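Local coordinates for protein aminotransferase (Neisseria meningitidis Z2491, PDB 3JTX) that probably catalyses pyridoxal-phosphate-dependent transfer of amino groups between amino acids and oxo acids, as a class I/II aminotransferase, at residues 40-45 / 300-305. Residues are numbered along the deposited sequence; the frame is centred on the assembly and turned at random.
Sequences PKHPTP and RRLYQE
H42 pushes its imidazole between L302 and Y303 of helix 294-314, pinning the proline-rich loop that follows strand 33-34 to the long helix of a fold type I, PLP-dependent aminotransferase. Histidine suits the place by offering a flat ring to both neighbours and two nitrogens to polar partners. The hydrophobic part of the contact is a CH-pi interaction: L302 CD1 stands 3.6 Å from the centroid of the H42 ring, only 11° off its normal, a place suited to a branched aliphatic chain. L302 CB adds a touch at H42 CE1.

The aromatic part is oblique, with the ring planes of H42 and Y303 at 39°. H42 reaches the phenol with its CE1 corner, which lies above one face of the Y303 ring, displaced toward the rim. With CG anti to its own carbonyl carbon (chi1 -69°), Y303 sends its ring from the helix across to the loop, where Y303 OH meets P40 CB at 3.8 Å. The nonpolar pyrrolidine ring of P40 also packs against Y62 of the second subunit.

Polar links fix the imidazole further: ND1 is hydrogen-bonded to N299 OD1 and NE2 to K306 NZ, both on the same helix. N299 OD1 can only accept, so ND1 probably carries the proton; a protonated K306 would then donate to NE2, consistent with a neutral imidazole. No direct hydrogen bond joins 40-45 to 300-305; a water does so instead, accepting from K41 N at 2.9 Å and donating to Y303 OH at 2.7 Å, a use for tyrosine's hydroxyl beyond its ring face. That water oxygen sits over the centre of the H42 ring, on the face opposite L302 CD1.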
loop_
_atom_site.group_PDB
_atom_site.type_symbol
_atom_site.label_atom_id
_atom_site.label_comp_id
_atom_site.label_asym_id
_atom_site.label_seq_id
_atom_site.Cartn_x
_atom_site.Cartn_y
_atom_site.Cartn_z
ATOM N N PRO A 40 -2.768 -1.011 -20.363
ATOM C CA PRO A 40 -3.921 -0.946 -21.255
ATOM C C PRO A 40 -4.336 0.485 -21.566
ATOM O O PRO A 40 -3.954 1.414 -20.843
ATOM C CB PRO A 40 -5.023 -1.667 -20.468
ATOM C CG PRO A 40 -4.638 -1.492 -19.031
ATOM C CD PRO A 40 -3.138 -1.476 -19.013
ATOM N N LYS A 41 -5.102 0.638 -22.646
ATOM C CA LYS A 41 -5.616 1.932 -23.088
ATOM C C LYS A 41 -7.116 1.895 -23.399
ATOM O O LYS A 41 -7.644 2.839 -23.980
ATOM C CB LYS A 41 -4.841 2.414 -24.325
ATOM C CG LYS A 41 -3.393 2.789 -24.043
ATOM C CD LYS A 41 -2.856 3.822 -25.043
ATOM N N HIS A 42 -7.810 0.817 -23.029
ATOM C CA HIS A 42 -9.246 0.742 -23.227
ATOM C C HIS A 42 -9.933 1.405 -22.033
ATOM O O HIS A 42 -9.394 1.404 -20.929
ATOM C CB HIS A 42 -9.725 -0.707 -23.363
ATOM C CG HIS A 42 -9.103 -1.447 -24.508
ATOM N ND1 HIS A 42 -9.039 -2.822 -24.559
ATOM C CD2 HIS A 42 -8.507 -1.001 -25.642
ATOM C CE1 HIS A 42 -8.434 -3.192 -25.676
ATOM N NE2 HIS A 42 -8.103 -2.108 -26.352
ATOM N N PRO A 43 -11.134 1.961 -22.253
ATOM C CA PRO A 43 -11.807 2.719 -21.193
ATOM C C PRO A 43 -12.427 1.854 -20.082
ATOM O O PRO A 43 -12.768 0.681 -20.288
ATOM C CB PRO A 43 -12.906 3.487 -21.940
ATOM C CG PRO A 43 -13.173 2.700 -23.187
ATOM C CD PRO A 43 -11.911 1.928 -23.509
ATOM N N THR A 44 -12.570 2.469 -18.911
ATOM C CA THR A 44 -13.205 1.849 -17.751
ATOM C C THR A 44 -14.692 1.636 -18.000
ATOM O O THR A 44 -15.368 2.539 -18.474
ATOM C CB THR A 44 -13.002 2.740 -16.513
ATOM O OG1 THR A 44 -11.591 2.874 -16.266
ATOM C CG2 THR A 44 -13.689 2.147 -15.281
ATOM N N PRO A 45 -15.211 0.442 -17.682
ATOM C CA PRO A 45 -16.640 0.160 -17.854
ATOM C C PRO A 45 -17.534 0.798 -16.805
ATOM O O PRO A 45 -17.157 0.908 -15.646
ATOM C CB PRO A 45 -16.715 -1.362 -17.713
ATOM C CG PRO A 45 -15.553 -1.728 -16.904
ATOM C CD PRO A 45 -14.480 -0.732 -17.181
ATOM N N ARG A 300 -11.922 -8.481 -24.251
ATOM C CA ARG A 300 -11.222 -9.575 -24.907
ATOM C C ARG A 300 -11.472 -9.539 -26.416
ATOM O O ARG A 300 -10.567 -9.765 -27.212
ATOM C CB ARG A 300 -11.654 -10.917 -24.297
ATOM C CG ARG A 300 -11.153 -12.129 -25.033
ATOM C CD ARG A 300 -11.571 -13.410 -24.342
ATOM N NE ARG A 300 -11.532 -13.278 -22.894
ATOM C CZ ARG A 300 -12.584 -13.458 -22.102
ATOM N NH1 ARG A 300 -13.753 -13.802 -22.621
ATOM N NH2 ARG A 300 -12.459 -13.321 -20.789
ATOM N N ARG A 301 -12.696 -9.218 -26.819
ATOM C CA ARG A 301 -13.030 -9.107 -28.245
ATOM C C ARG A 301 -12.215 -7.994 -28.955
ATOM O O ARG A 301 -11.808 -8.169 -30.113
ATOM C CB ARG A 301 -14.539 -8.887 -28.427
ATOM C CG ARG A 301 -15.031 -8.871 -29.872
ATOM N N LEU A 302 -11.976 -6.866 -28.280
ATOM C CA LEU A 302 -11.134 -5.796 -28.849
ATOM C C LEU A 302 -9.732 -6.321 -29.153
ATOM O O LEU A 302 -9.191 -6.059 -30.227
ATOM C CB LEU A 302 -11.025 -4.583 -27.912
ATOM C CG LEU A 302 -12.265 -3.710 -27.658
ATOM C CD1 LEU A 302 -11.961 -2.692 -26.556
ATOM C CD2 LEU A 302 -12.760 -3.006 -28.931
ATOM N N TYR A 303 -9.142 -7.068 -28.220
ATOM C CA TYR A 303 -7.782 -7.577 -28.433
ATOM C C TYR A 303 -7.727 -8.661 -29.517
ATOM O O TYR A 303 -6.805 -8.682 -30.328
ATOM C CB TYR A 303 -7.183 -8.109 -27.134
ATOM C CG TYR A 303 -6.870 -7.045 -26.096
ATOM C CD1 TYR A 303 -5.875 -6.092 -26.316
ATOM C CD2 TYR A 303 -7.535 -7.024 -24.878
ATOM C CE1 TYR A 303 -5.565 -5.127 -25.352
ATOM C CE2 TYR A 303 -7.232 -6.075 -23.905
ATOM C CZ TYR A 303 -6.247 -5.127 -24.143
ATOM O OH TYR A 303 -5.937 -4.181 -23.180
ATOM N N GLN A 304 -8.699 -9.570 -29.497
ATOM C CA GLN A 304 -8.857 -10.593 -30.533
ATOM C C GLN A 304 -8.847 -9.987 -31.945
ATOM O O GLN A 304 -8.147 -10.481 -32.836
ATOM C CB GLN A 304 -10.161 -11.370 -30.296
ATOM C CG GLN A 304 -10.586 -12.326 -31.405
ATOM C CD GLN A 304 -10.040 -13.743 -31.259
ATOM O OE1 GLN A 304 -10.019 -14.315 -30.167
ATOM N NE2 GLN A 304 -9.629 -14.327 -32.382
ATOM N N GLU A 305 -9.619 -8.921 -32.139
ATOM C CA GLU A 305 -9.720 -8.271 -33.448
ATOM C C GLU A 305 -8.344 -7.760 -33.866
ATOM O O GLU A 305 -7.901 -7.980 -34.984
ATOM C CB GLU A 305 -10.732 -7.124 -33.378
ATOM C CG GLU A 305 -10.946 -6.383 -34.683
ATOM C CD GLU A 305 -11.875 -5.170 -34.552
ATOM O OE1 GLU A 305 -12.169 -4.731 -33.408
ATOM O OE2 GLU A 305 -12.289 -4.647 -35.612
HETATM O O HOH W 1 -5.579 -1.684 -24.257
#